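Long-range contacts in methylaspartate ammonia-lyase (Citrobacter amalonaticus, PDB 1KKO), which catalyses the reversible, magnesium-dependent anti elimination of ammonia from (2S,3S)-3-methyl-L-aspartate to give mesaconate: residues E213-L218 and K263-L268; K2-L7 and Q56-N61; D343-C348 and L376-M381; K98-G103 and R114-L119. All blocks are in the same frame, centred on the assembly; numbering follows the deposited sequence.

Interaction 1. Residues E213-L218 and K263-L268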
loop_
_atom_site.group_PDB
_atom_site.type_symbol
_atom_site.label_atom_id
_atom_site.label_comp_id
_atom_site.label_asym_id
_atom_site.label_seq_id
_atom_site.Cartn_x
_atom_site.Cartn_y
_atom_site.Cartn_z
ATOM N N GLU A 213 -18.068 -8.394 -23.928
ATOM C CA GLU A 213 -18.480 -7.008 -23.806
ATOM C C GLU A 213 -17.509 -6.236 -22.911
ATOM O O GLU A 213 -17.233 -5.065 -23.154
ATOM C CB GLU A 213 -19.922 -6.944 -23.305
ATOM C CG GLU A 213 -20.864 -7.624 -24.295
ATOM C CD GLU A 213 -22.321 -7.260 -24.120
ATOM O OE1 GLU A 213 -22.618 -6.058 -23.964
ATOM O OE2 GLU A 213 -23.173 -8.181 -24.164
ATOM N N TYR A 214 -16.975 -6.906 -21.895
ATOM C CA TYR A 214 -15.993 -6.268 -21.028
ATOM C C TYR A 214 -14.685 -5.950 -21.766
ATOM O O TYR A 214 -14.117 -4.869 -21.595
ATOM C CB TYR A 214 -15.704 -7.126 -19.800
ATOM C CG TYR A 214 -14.668 -6.463 -18.922
ATOM C CD1 TYR A 214 -15.002 -5.361 -18.144
ATOM C CD2 TYR A 214 -13.347 -6.895 -18.913
ATOM C CE1 TYR A 214 -14.061 -4.726 -17.371
ATOM C CE2 TYR A 214 -12.407 -6.270 -18.133
ATOM C CZ TYR A 214 -12.763 -5.181 -17.372
ATOM O OH TYR A 214 -11.804 -4.559 -16.600
ATOM N N VAL A 215 -14.194 -6.879 -22.585
ATOM C CA VAL A 215 -12.957 -6.634 -23.309
ATOM C C VAL A 215 -13.129 -5.426 -24.220
ATOM O O VAL A 215 -12.231 -4.591 -24.345
ATOM C CB VAL A 215 -12.488 -7.857 -24.117
ATOM C CG1 VAL A 215 -11.243 -7.527 -24.903
ATOM C CG2 VAL A 215 -12.201 -9.027 -23.190
ATOM N N ARG A 216 -14.291 -5.334 -24.861
ATOM C CA ARG A 216 -14.577 -4.216 -25.747
ATOM C C ARG A 216 -14.633 -2.913 -24.959
ATOM O O ARG A 216 -14.095 -1.889 -25.390
ATOM C CB ARG A 216 -15.899 -4.449 -26.482
ATOM C CG ARG A 216 -16.242 -3.362 -27.486
ATOM C CD ARG A 216 -15.212 -3.198 -28.569
ATOM N NE ARG A 216 -15.185 -1.840 -29.095
ATOM C CZ ARG A 216 -14.906 -1.532 -30.353
ATOM N NH1 ARG A 216 -14.619 -2.488 -31.231
ATOM N NH2 ARG A 216 -14.911 -0.262 -30.731
ATOM N N TRP A 217 -15.294 -2.957 -23.807
ATOM C CA TRP A 217 -15.386 -1.788 -22.948
ATOM C C TRP A 217 -13.982 -1.357 -22.537
ATOM O O TRP A 217 -13.655 -0.175 -22.530
ATOM C CB TRP A 217 -16.211 -2.072 -21.698
ATOM C CG TRP A 217 -16.217 -0.891 -20.801
ATOM C CD1 TRP A 217 -17.069 0.172 -20.857
ATOM C CD2 TRP A 217 -15.276 -0.592 -19.767
ATOM N NE1 TRP A 217 -16.738 1.099 -19.900
ATOM C CE2 TRP A 217 -15.639 0.653 -19.215
ATOM C CE3 TRP A 217 -14.174 -1.265 -19.226
ATOM C CZ2 TRP A 217 -14.932 1.244 -18.167
ATOM C CZ3 TRP A 217 -13.477 -0.676 -18.191
ATOM C CH2 TRP A 217 -13.863 0.559 -17.667
ATOM N N LEU A 218 -13.158 -2.344 -22.206
ATOM C CA LEU A 218 -11.799 -2.118 -21.740
ATOM C C LEU A 218 -10.923 -1.466 -22.805
ATOM O O LEU A 218 -10.288 -0.439 -22.558
ATOM C CB LEU A 218 -11.219 -3.457 -21.294
ATOM C CG LEU A 218 -9.736 -3.526 -20.960
ATOM C CD1 LEU A 218 -9.386 -2.556 -19.849
ATOM C CD2 LEU A 218 -9.406 -4.951 -20.573
ATOM N N LYS A 263 -10.494 -9.731 -31.467
ATOM C CA LYS A 263 -11.077 -8.566 -32.127
ATOM C C LYS A 263 -11.517 -7.495 -31.136
ATOM O O LYS A 263 -11.419 -6.302 -31.422
ATOM C CB LYS A 263 -12.270 -8.979 -32.994
ATOM N N GLU A 264 -11.992 -7.917 -29.970
ATOM C CA GLU A 264 -12.518 -6.982 -28.981
ATOM C C GLU A 264 -11.402 -6.134 -28.352
ATOM O O GLU A 264 -11.671 -5.077 -27.782
ATOM C CB GLU A 264 -13.297 -7.723 -27.891
ATOM C CG GLU A 264 -14.265 -8.789 -28.392
ATOM C CD GLU A 264 -15.339 -8.259 -29.330
ATOM O OE1 GLU A 264 -15.992 -9.092 -29.998
ATOM O OE2 GLU A 264 -15.541 -7.029 -29.396
ATOM N N ALA A 265 -10.159 -6.594 -28.481
ATOM C CA ALA A 265 -9.012 -5.898 -27.897
ATOM C C ALA A 265 -8.513 -4.732 -28.752
ATOM O O ALA A 265 -7.658 -3.962 -28.309
ATOM C CB ALA A 265 -7.887 -6.878 -27.631
ATOM N N GLN A 266 -9.032 -4.615 -29.979
ATOM C CA GLN A 266 -8.689 -3.511 -30.883
ATOM C C GLN A 266 -7.185 -3.269 -31.043
ATOM O O GLN A 266 -6.716 -2.131 -30.990
ATOM C CB GLN A 266 -9.386 -2.227 -30.436
ATOM C CG GLN A 266 -10.889 -2.367 -30.398
ATOM C CD GLN A 266 -11.601 -1.070 -30.113
ATOM O OE1 GLN A 266 -11.813 -0.266 -31.021
ATOM N NE2 GLN A 266 -12.001 -0.868 -28.861
ATOM N N GLY A 267 -6.427 -4.341 -31.241
ATOM C CA GLY A 267 -5.003 -4.216 -31.485
ATOM C C GLY A 267 -4.105 -4.320 -30.260
ATOM O O GLY A 267 -2.895 -4.438 -30.394
ATOM N N LEU A 268 -4.690 -4.268 -29.067
ATOM C CA LEU A 268 -3.924 -4.414 -27.834
ATOM C C LEU A 268 -3.692 -5.906 -27.618
ATOM O O LEU A 268 -4.630 -6.686 -27.746
ATOM C CB LEU A 268 -4.704 -3.817 -26.661
ATOM C CG LEU A 268 -5.105 -2.345 -26.827
ATOM C CD1 LEU A 268 -5.984 -1.860 -25.682
ATOM C CD2 LEU A 268 -3.882 -1.466 -26.960
#
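Arg-216 and Gln-266 meet as stacked flat groups: the guanidinium and amide planes are only 22° apart, and Gln-266 NE2 sits 3.2 Å above the guanidinium plane of Arg-216, over its centre. Gln-266 OE1 comes within 3.1 Å of Arg-216 NH2, but the poor angle rules out a hydrogen bond. Beside this stack, Val-215 CG1, anti to the backbone N (chi1 177°), reaches Glu-264 CB at 3.6 Å and, less closely, Ala-265 CB at 4.4 Å. The Glu-264 chain bends at chi2 (-59°), and its OE2 lies 3.9 Å from Arg-216 CB, still 5.0 Å from NH1 of the same arginine. In this TIM barrel of the enolase superfamily, helix 209-225 thus packs on the segment that carries the chain from helix 251-260 into strand 270-273, through a type I' turn from Ala-265 to Leu-268. One step further out, Asp-220 OD1 forms a salt bridge with Arg-216 NH2 and accepts a hydrogen bond from Gln-266 NE2, tying both stacked groups to one carboxylate. Ser-219 OG is hydrogen-bonded to Val-215 O, Glu-264 O and Gln-266 NE2. On the inner side, Val-215 touches Ile-237 and Ala-265 touches Leu-235, both of strand 234-238.

Interaction 2. Residues K2-L7 and Q56-N61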
loop_
_atom_site.group_PDB
_atom_site.type_symbol
_atom_site.label_atom_id
_atom_site.label_comp_id
_atom_site.label_asym_id
_atom_site.label_seq_id
_atom_site.Cartn_x
_atom_site.Cartn_y
_atom_site.Cartn_z
ATOM N N LYS A 2 28.184 -12.072 10.416
ATOM C CA LYS A 2 27.103 -12.822 11.029
ATOM C C LYS A 2 25.855 -12.026 11.412
ATOM O O LYS A 2 25.892 -10.812 11.615
ATOM C CB LYS A 2 27.622 -13.447 12.331
ATOM C CG LYS A 2 28.989 -14.133 12.256
ATOM C CD LYS A 2 28.953 -15.343 11.382
ATOM C CE LYS A 2 30.257 -16.141 11.468
ATOM N NZ LYS A 2 31.186 -15.805 10.363
ATOM N N ILE A 3 24.754 -12.759 11.513
ATOM C CA ILE A 3 23.543 -12.264 12.128
ATOM C C ILE A 3 23.778 -12.296 13.626
ATOM O O ILE A 3 24.186 -13.327 14.176
ATOM C CB ILE A 3 22.368 -13.193 11.798
ATOM C CG1 ILE A 3 22.041 -13.139 10.313
ATOM C CG2 ILE A 3 21.148 -12.825 12.628
ATOM C CD1 ILE A 3 21.164 -14.291 9.853
ATOM N N LYS A 4 23.555 -11.168 14.281
ATOM C CA LYS A 4 23.653 -11.068 15.732
ATOM C C LYS A 4 22.357 -11.467 16.415
ATOM O O LYS A 4 22.364 -12.185 17.404
ATOM C CB LYS A 4 23.980 -9.633 16.135
ATOM C CG LYS A 4 25.437 -9.366 16.412
ATOM C CD LYS A 4 25.650 -7.985 17.014
ATOM C CE LYS A 4 24.729 -6.947 16.424
ATOM N NZ LYS A 4 23.497 -6.767 17.240
ATOM N N GLN A 5 21.234 -10.973 15.894
ATOM C CA GLN A 5 19.950 -11.220 16.525
ATOM C C GLN A 5 18.882 -11.370 15.465
ATOM O O GLN A 5 18.918 -10.662 14.465
ATOM C CB GLN A 5 19.573 -10.054 17.443
ATOM C CG GLN A 5 18.348 -10.335 18.279
ATOM C CD GLN A 5 18.203 -9.447 19.499
ATOM O OE1 GLN A 5 18.973 -8.499 19.694
ATOM N NE2 GLN A 5 17.207 -9.758 20.328
ATOM N N ALA A 6 17.949 -12.286 15.695
ATOM C CA ALA A 6 16.808 -12.481 14.793
ATOM C C ALA A 6 15.521 -12.198 15.568
ATOM O O ALA A 6 15.355 -12.681 16.692
ATOM C CB ALA A 6 16.792 -13.890 14.261
ATOM N N LEU A 7 14.625 -11.418 14.962
ATOM C CA LEU A 7 13.364 -11.033 15.598
ATOM C C LEU A 7 12.213 -11.360 14.681
ATOM O O LEU A 7 12.317 -11.184 13.471
ATOM C CB LEU A 7 13.319 -9.527 15.875
ATOM C CG LEU A 7 14.385 -8.964 16.802
ATOM C CD1 LEU A 7 14.020 -7.532 17.131
ATOM C CD2 LEU A 7 14.488 -9.749 18.057
ATOM N N GLN A 56 13.328 -9.778 11.136
ATOM C CA GLN A 56 14.368 -8.767 11.167
ATOM C C GLN A 56 15.642 -9.441 11.635
ATOM O O GLN A 56 15.643 -10.144 12.646
ATOM C CB GLN A 56 13.993 -7.633 12.118
ATOM C CG GLN A 56 12.782 -6.852 11.652
ATOM C CD GLN A 56 12.463 -5.701 12.573
ATOM O OE1 GLN A 56 12.760 -4.554 12.243
ATOM N NE2 GLN A 56 11.894 -6.001 13.734
ATOM N N LEU A 57 16.715 -9.208 10.892
ATOM C CA LEU A 57 18.007 -9.786 11.225
ATOM C C LEU A 57 18.968 -8.645 11.478
ATOM O O LEU A 57 19.326 -7.911 10.568
ATOM C CB LEU A 57 18.520 -10.643 10.070
ATOM C CG LEU A 57 17.565 -11.713 9.539
ATOM C CD1 LEU A 57 18.167 -12.409 8.338
ATOM C CD2 LEU A 57 17.207 -12.744 10.582
ATOM N N ILE A 58 19.356 -8.473 12.734
ATOM C CA ILE A 58 20.320 -7.447 13.100
ATOM C C ILE A 58 21.682 -8.060 12.874
ATOM O O ILE A 58 21.995 -9.101 13.462
ATOM C CB ILE A 58 20.171 -7.038 14.569
ATOM C CG1 ILE A 58 18.757 -6.536 14.858
ATOM C CG2 ILE A 58 21.172 -5.967 14.922
ATOM C CD1 ILE A 58 18.525 -6.266 16.318
ATOM N N LEU A 59 22.476 -7.421 12.026
ATOM C CA LEU A 59 23.809 -7.922 11.681
ATOM C C LEU A 59 24.885 -7.328 12.570
ATOM O O LEU A 59 24.645 -6.362 13.281
ATOM C CB LEU A 59 24.138 -7.577 10.239
ATOM C CG LEU A 59 23.068 -7.922 9.196
ATOM C CD1 LEU A 59 23.604 -7.644 7.805
ATOM C CD2 LEU A 59 22.609 -9.368 9.304
ATOM N N GLU A 60 26.083 -7.902 12.509
ATOM C CA GLU A 60 27.202 -7.399 13.300
ATOM C C GLU A 60 27.528 -5.940 13.011
ATOM O O GLU A 60 28.035 -5.246 13.889
ATOM C CB GLU A 60 28.448 -8.248 13.042
ATOM C CG GLU A 60 28.352 -9.666 13.562
ATOM C CD GLU A 60 29.636 -10.461 13.360
ATOM O OE1 GLU A 60 30.056 -10.700 12.200
ATOM O OE2 GLU A 60 30.225 -10.866 14.379
ATOM N N ASN A 61 27.300 -5.479 11.784
ATOM C CA ASN A 61 27.586 -4.086 11.417
ATOM C C ASN A 61 26.457 -3.118 11.825
ATOM O O ASN A 61 26.511 -1.931 11.499
ATOM C CB ASN A 61 27.901 -3.951 9.916
ATOM C CG ASN A 61 26.706 -4.234 9.026
ATOM O OD1 ASN A 61 25.622 -4.560 9.510
ATOM N ND2 ASN A 61 26.898 -4.097 7.722
#
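Residues Ile-3 to Leu-7 and Gln-56 to Leu-59 pair as antiparallel strands, their axes 4.5 Å apart and their directions 153° apart, with a classic beta bulge where Lys-4 and Gln-5 both face Ile-58. The bulge shows in the bonding: Ile-58 O accepts from Lys-4 N at 2.7 Å and from Gln-5 N at 3.2 Å, the latter on a lone pair. From the bulge onward the pairing is regular: Gln-5 with Ile-58 and Leu-7 with Gln-56 are hydrogen-bonded pairs, with Ala-6 and Leu-57 the non-hydrogen-bonded pair between them. At the other end the extended Glu-60 side chain lies alongside that of Lys-2, pointing the same way; its OE1 takes the Lys-2 N-H at 2.9 Å in a nearly straight bond (172°) that arrives from above the carboxylate plane, while Lys-2 NZ pairs with Asp-105. The Lys-4 chain turns at chi3 (-37°), which brings CE to 3.2 Å from Leu-59 O. Leu-57 places one methyl on each of two neighbours: CD1 is 3.8 Å from Ile-3 CD1, and CD2 is 3.9 Å from Ala-6 CB. Leu-57 also packs on Ala-137 and Leu-138 of helix 128-146. Gln-5, Leu-7, Gln-56 and Ile-58 share the other face, which meets the second subunit: Gln-5 OE1 bonds to Thr-411 OG1 and Gln-56 NE2 to Arg-404 O of that chain. This is the edge of the three-stranded antiparallel sheet of the enolase-type N-terminal domain, with helices on one face and the dimer partner on the other.

Interaction 3. Residues D343-C348 and L376-M381; sequences DAVLYC and LAARPM
Val-345 and Ala-378 bring together two successive outer helices of the TIM barrel, 339-351 and 365-378, where the second gives way to the segment leading into strand 382-384. Val-345 does most of the touching through one methyl: CG1, anti to the backbone N (chi1 170°), lies 3.7 Å from Ala-378 CB and 3.5 Å from Ala-378 O. The same CG1 is 3.7 Å from Pro-380 N and 4.1 Å from Pro-380 CB, and so bridges the helix end and the chain beyond it. Leu-346 adds its CD2, 3.7 Å from Ala-378 O. All of these are apolar or van der Waals contacts.

Between Ala-378 and Pro-380 the chain breaks from the helix at Arg-379, with a positive phi of 73°. The Arg-379 side chain curls back and donates from NH1 to Leu-376 O at 3.1 Å, the acceptor lying in the guanidinium plane; NH1 also bonds to Glu-165 O. Arg-379 O takes a hydrogen bond from Asn-349 ND2, a polar tie to helix 339-351. Val-345 also touches Ala-355 and Pro-380 touches Gln-357, both on strand 354-357, which connects the two helices. Such neighbouring helices, wrapped around parallel strands, are what successive beta-alpha units of a TIM barrel produce.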
loop_
_atom_site.group_PDB
_atom_site.type_symbol
_atom_site.label_atom_id
_atom_site.label_comp_id
_atom_site.label_asym_id
_atom_site.label_seq_id
_atom_site.Cartn_x
_atom_site.Cartn_y
_atom_site.Cartn_z
ATOM N N ASP A 343 15.427 -19.093 -10.049
ATOM C CA ASP A 343 15.635 -20.288 -10.866
ATOM C C ASP A 343 14.464 -20.525 -11.807
ATOM O O ASP A 343 14.658 -20.920 -12.952
ATOM C CB ASP A 343 15.850 -21.504 -9.972
ATOM C CG ASP A 343 17.205 -21.509 -9.310
ATOM O OD1 ASP A 343 18.160 -20.917 -9.859
ATOM O OD2 ASP A 343 17.390 -22.109 -8.241
ATOM N N ALA A 344 13.243 -20.297 -11.338
ATOM C CA ALA A 344 12.072 -20.490 -12.181
ATOM C C ALA A 344 12.051 -19.518 -13.364
ATOM O O ALA A 344 11.783 -19.914 -14.497
ATOM C CB ALA A 344 10.812 -20.341 -11.371
ATOM N N VAL A 345 12.330 -18.244 -13.105
ATOM C CA VAL A 345 12.324 -17.260 -14.172
ATOM C C VAL A 345 13.402 -17.610 -15.208
ATOM O O VAL A 345 13.156 -17.568 -16.418
ATOM C CB VAL A 345 12.545 -15.836 -13.621
ATOM C CG1 VAL A 345 12.773 -14.875 -14.748
ATOM C CG2 VAL A 345 11.364 -15.386 -12.774
ATOM N N LEU A 346 14.597 -17.928 -14.741
ATOM C CA LEU A 346 15.691 -18.298 -15.646
ATOM C C LEU A 346 15.343 -19.555 -16.440
ATOM O O LEU A 346 15.683 -19.645 -17.622
ATOM C CB LEU A 346 16.994 -18.514 -14.871
ATOM C CG LEU A 346 17.560 -17.295 -14.131
ATOM C CD1 LEU A 346 18.928 -17.564 -13.565
ATOM C CD2 LEU A 346 17.590 -16.046 -14.974
ATOM N N TYR A 347 14.669 -20.520 -15.824
ATOM C CA TYR A 347 14.302 -21.749 -16.523
ATOM C C TYR A 347 13.317 -21.420 -17.632
ATOM O O TYR A 347 13.447 -21.898 -18.769
ATOM C CB TYR A 347 13.703 -22.783 -15.554
ATOM C CG TYR A 347 13.584 -24.144 -16.185
ATOM C CD1 TYR A 347 14.616 -25.052 -16.089
ATOM C CD2 TYR A 347 12.456 -24.510 -16.883
ATOM C CE1 TYR A 347 14.531 -26.300 -16.671
ATOM C CE2 TYR A 347 12.367 -25.736 -17.493
ATOM C CZ TYR A 347 13.404 -26.632 -17.377
ATOM O OH TYR A 347 13.305 -27.872 -17.971
ATOM N N CYS A 348 12.322 -20.597 -17.320
ATOM C CA CYS A 348 11.352 -20.177 -18.323
ATOM C C CYS A 348 12.054 -19.475 -19.468
ATOM O O CYS A 348 11.839 -19.804 -20.640
ATOM C CB CYS A 348 10.316 -19.228 -17.720
ATOM S SG CYS A 348 9.136 -20.028 -16.610
ATOM N N LEU A 376 14.395 -7.533 -11.282
ATOM C CA LEU A 376 15.370 -6.729 -11.998
ATOM C C LEU A 376 16.582 -7.556 -12.372
ATOM O O LEU A 376 17.210 -7.300 -13.402
ATOM C CB LEU A 376 15.789 -5.521 -11.174
ATOM C CG LEU A 376 14.779 -4.377 -11.152
ATOM C CD1 LEU A 376 15.230 -3.314 -10.173
ATOM C CD2 LEU A 376 14.600 -3.783 -12.554
ATOM N N ALA A 377 16.902 -8.541 -11.546
ATOM C CA ALA A 377 18.020 -9.435 -11.816
ATOM C C ALA A 377 17.660 -10.538 -12.811
ATOM O O ALA A 377 18.381 -10.764 -13.774
ATOM C CB ALA A 377 18.517 -10.058 -10.536
ATOM N N ALA A 378 16.542 -11.210 -12.589
ATOM C CA ALA A 378 16.193 -12.406 -13.353
ATOM C C ALA A 378 15.521 -12.152 -14.690
ATOM O O ALA A 378 15.557 -13.008 -15.566
ATOM C CB ALA A 378 15.343 -13.339 -12.492
ATOM N N ARG A 379 14.846 -11.015 -14.825
ATOM C CA ARG A 379 14.251 -10.573 -16.081
ATOM C C ARG A 379 13.012 -11.324 -16.530
ATOM O O ARG A 379 12.948 -11.834 -17.644
ATOM C CB ARG A 379 15.294 -10.604 -17.207
ATOM C CG ARG A 379 16.584 -9.896 -16.868
ATOM C CD ARG A 379 16.388 -8.542 -16.286
ATOM N NE ARG A 379 15.571 -7.715 -17.151
ATOM C CZ ARG A 379 15.221 -6.479 -16.857
ATOM N NH1 ARG A 379 15.624 -5.948 -15.704
ATOM N NH2 ARG A 379 14.488 -5.770 -17.703
ATOM N N PRO A 380 11.988 -11.375 -15.693
ATOM C CA PRO A 380 10.727 -11.948 -16.148
ATOM C C PRO A 380 10.100 -10.994 -17.171
ATOM O O PRO A 380 10.475 -9.828 -17.259
ATOM C CB PRO A 380 9.887 -11.991 -14.867
ATOM C CG PRO A 380 10.413 -10.824 -14.071
ATOM C CD PRO A 380 11.905 -10.886 -14.302
HETATM N N MSE A 381 9.140 -11.494 -17.928
HETATM C CA MSE A 381 8.411 -10.697 -18.895
HETATM C C MSE A 381 7.373 -9.758 -18.287
HETATM O O MSE A 381 6.993 -8.777 -18.913
HETATM C CB MSE A 381 7.693 -11.662 -19.836
HETATM C CG MSE A 381 8.283 -11.671 -21.197
HETATM SE SE MSE A 381 7.482 -10.234 -22.179
HETATM C CE MSE A 381 5.965 -11.114 -22.894
#

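Interaction 4. Residues K98-G103 and R114-L119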
loop_
_atom_site.group_PDB
_atom_site.type_symbol
_atom_site.label_atom_id
_atom_site.label_comp_id
_atom_site.label_asym_id
_atom_site.label_seq_id
_atom_site.Cartn_x
_atom_site.Cartn_y
_atom_site.Cartn_z
ATOM N N LYS A 98 14.946 -19.164 15.223
ATOM C CA LYS A 98 15.860 -18.167 15.769
ATOM C C LYS A 98 17.281 -18.720 16.028
ATOM O O LYS A 98 18.254 -18.097 15.627
ATOM C CB LYS A 98 15.272 -17.535 17.028
ATOM C CG LYS A 98 16.148 -16.451 17.642
ATOM C CD LYS A 98 15.535 -15.797 18.886
ATOM C CE LYS A 98 14.192 -16.361 19.278
ATOM N NZ LYS A 98 13.287 -15.277 19.742
ATOM N N PRO A 99 17.425 -19.874 16.686
ATOM C CA PRO A 99 18.772 -20.421 16.930
ATOM C C PRO A 99 19.534 -20.831 15.678
ATOM O O PRO A 99 20.759 -20.959 15.694
ATOM C CB PRO A 99 18.503 -21.649 17.794
ATOM C CG PRO A 99 17.197 -21.414 18.396
ATOM C CD PRO A 99 16.387 -20.700 17.324
ATOM N N LEU A 100 18.813 -21.068 14.589
ATOM C CA LEU A 100 19.451 -21.410 13.336
ATOM C C LEU A 100 19.892 -20.169 12.581
ATOM O O LEU A 100 20.686 -20.248 11.645
ATOM C CB LEU A 100 18.514 -22.251 12.470
ATOM C CG LEU A 100 18.138 -23.600 13.087
ATOM C CD1 LEU A 100 17.073 -24.323 12.274
ATOM C CD2 LEU A 100 19.368 -24.460 13.217
ATOM N N LEU A 101 19.362 -19.014 12.977
ATOM C CA LEU A 101 19.714 -17.754 12.330
ATOM C C LEU A 101 20.804 -16.997 13.071
ATOM O O LEU A 101 21.720 -16.459 12.455
ATOM C CB LEU A 101 18.482 -16.854 12.229
ATOM C CG LEU A 101 17.430 -17.295 11.215
ATOM C CD1 LEU A 101 16.139 -16.551 11.475
ATOM C CD2 LEU A 101 17.922 -17.073 9.802
ATOM N N GLU A 102 20.697 -16.942 14.390
ATOM C CA GLU A 102 21.664 -16.172 15.158
ATOM C C GLU A 102 23.036 -16.838 15.020
ATOM O O GLU A 102 23.169 -18.060 15.132
ATOM C CB GLU A 102 21.198 -16.004 16.602
ATOM C CG GLU A 102 19.928 -15.161 16.636
ATOM C CD GLU A 102 19.402 -14.843 18.014
ATOM O OE1 GLU A 102 18.571 -13.903 18.108
ATOM O OE2 GLU A 102 19.786 -15.514 19.003
ATOM N N GLY A 103 24.036 -16.029 14.710
ATOM C CA GLY A 103 25.391 -16.521 14.510
ATOM C C GLY A 103 25.671 -16.999 13.102
ATOM O O GLY A 103 26.805 -17.327 12.760
ATOM N N ARG A 114 19.010 -22.257 0.572
ATOM C CA ARG A 114 18.820 -23.689 0.378
ATOM C C ARG A 114 18.616 -24.423 1.699
ATOM O O ARG A 114 17.760 -25.303 1.809
ATOM C CB ARG A 114 20.011 -24.295 -0.351
ATOM C CG ARG A 114 20.041 -23.994 -1.834
ATOM C CD ARG A 114 21.072 -24.844 -2.572
ATOM N NE ARG A 114 22.429 -24.387 -2.292
ATOM C CZ ARG A 114 23.149 -23.633 -3.110
ATOM N NH1 ARG A 114 22.663 -23.266 -4.290
ATOM N NH2 ARG A 114 24.370 -23.243 -2.754
ATOM N N PHE A 115 19.375 -24.041 2.720
ATOM C CA PHE A 115 19.257 -24.702 4.005
ATOM C C PHE A 115 17.842 -24.604 4.536
ATOM O O PHE A 115 17.233 -25.602 4.896
ATOM C CB PHE A 115 20.248 -24.137 5.021
ATOM C CG PHE A 115 20.025 -24.643 6.408
ATOM C CD1 PHE A 115 20.543 -25.864 6.807
ATOM C CD2 PHE A 115 19.274 -23.925 7.310
ATOM C CE1 PHE A 115 20.320 -26.336 8.072
ATOM C CE2 PHE A 115 19.047 -24.403 8.577
ATOM C CZ PHE A 115 19.581 -25.613 8.955
ATOM N N PHE A 116 17.298 -23.393 4.571
ATOM C CA PHE A 116 15.944 -23.234 5.075
ATOM C C PHE A 116 14.885 -23.756 4.127
ATOM O O PHE A 116 13.811 -24.127 4.573
ATOM C CB PHE A 116 15.674 -21.776 5.460
ATOM C CG PHE A 116 16.430 -21.361 6.673
ATOM C CD1 PHE A 116 16.053 -21.813 7.918
ATOM C CD2 PHE A 116 17.554 -20.570 6.574
ATOM C CE1 PHE A 116 16.774 -21.462 9.046
ATOM C CE2 PHE A 116 18.286 -20.225 7.703
ATOM C CZ PHE A 116 17.892 -20.671 8.928
ATOM N N ASP A 117 15.192 -23.823 2.837
ATOM C CA ASP A 117 14.199 -24.301 1.889
ATOM C C ASP A 117 13.933 -25.791 2.031
ATOM O O ASP A 117 12.861 -26.244 1.644
ATOM C CB ASP A 117 14.608 -24.006 0.451
ATOM C CG ASP A 117 13.421 -23.769 -0.438
ATOM O OD1 ASP A 117 12.539 -22.946 -0.068
ATOM O OD2 ASP A 117 13.291 -24.357 -1.520
ATOM N N LYS A 118 14.906 -26.530 2.571
ATOM C CA LYS A 118 14.830 -27.988 2.700
ATOM C C LYS A 118 14.720 -28.480 4.143
ATOM O O LYS A 118 14.615 -29.686 4.396
ATOM C CB LYS A 118 16.064 -28.615 2.059
ATOM C CG LYS A 118 16.116 -28.495 0.549
ATOM C CD LYS A 118 16.736 -27.201 0.083
ATOM C CE LYS A 118 17.511 -27.411 -1.195
ATOM N NZ LYS A 118 16.863 -28.450 -2.071
ATOM N N LEU A 119 14.735 -27.551 5.087
ATOM C CA LEU A 119 14.632 -27.885 6.496
ATOM C C LEU A 119 13.294 -28.531 6.853
ATOM O O LEU A 119 12.249 -28.081 6.420
ATOM C CB LEU A 119 14.804 -26.605 7.305
ATOM C CG LEU A 119 14.880 -26.802 8.811
ATOM C CD1 LEU A 119 16.133 -27.562 9.201
ATOM C CD2 LEU A 119 14.839 -25.457 9.515
#
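Leu-100 reaches across to Phe-116, Phe-115 and Leu-119, and tracing it outward gives the contact in order. Its CB lies 3.9 Å from Phe-116 CE1. CG stands anti to the carbonyl carbon, beside the backbone N (chi1 -63°), and carries the chain on to CD1, which meets two residues: Leu-119 CD2 at 3.7 Å, the leucines approaching tip to tip, and Phe-115 CE2 at 4.2 Å, at the ring edge and near its plane. The backbone joins in, since Leu-100 O lies at the edge of the Phe-116 ring, 3.9 Å from CZ. That oxygen also accepts a hydrogen bond from Arg-104 NE, and Arg-104 makes a cation-pi contact with Phe-115. Leu-101 approaches the Phe-116 ring obliquely, its CD2 3.7 Å from CZ. The two rings are themselves set against each other: Phe-115 CD2 stands 3.6 Å above the Phe-116 plane, over the centre, while Phe-116 CD2 lies in plane at the edge of Phe-115.

Since the closest CA atoms, of Leu-100 and Phe-116, are 9.2 Å apart, side chains span the gap between backbones. Around them, Phe-116 packs on Leu-134 and Leu-138 of helix 128-146 and on Ile-97 of helix 86-101, and Leu-101 touches Ala-6 and Phe-8 of strand 3-18, so that the contact joins the C-terminal ends of helices 86-101 and 110-118 over the longer helix and beside the sheet.

Overall arrangement
Interactions 2 and 4 belong to the N-terminal domain, interactions 1 and 3 to the barrel. The N-terminal pair touch: Ile-3 O lies 2.8 Å from Gly-103 N, and Ala-6 N 3.0 Å from Glu-102 OE1, probable hydrogen bonds joining the strand to the residues that follow helix 86-101. Interaction 3 is the buried one, almost purely apolar across its segments; the others are partly buried. Chemistry follows place: backbone hydrogen bonds in the sheet of interaction 2, aromatic and aliphatic side chains in interaction 4, and a guanidinium-amide stack toward the surface in interaction 1. Interactions 1 and 2 lie on opposite sides of the chain's centre, their centres about 52 Å apart.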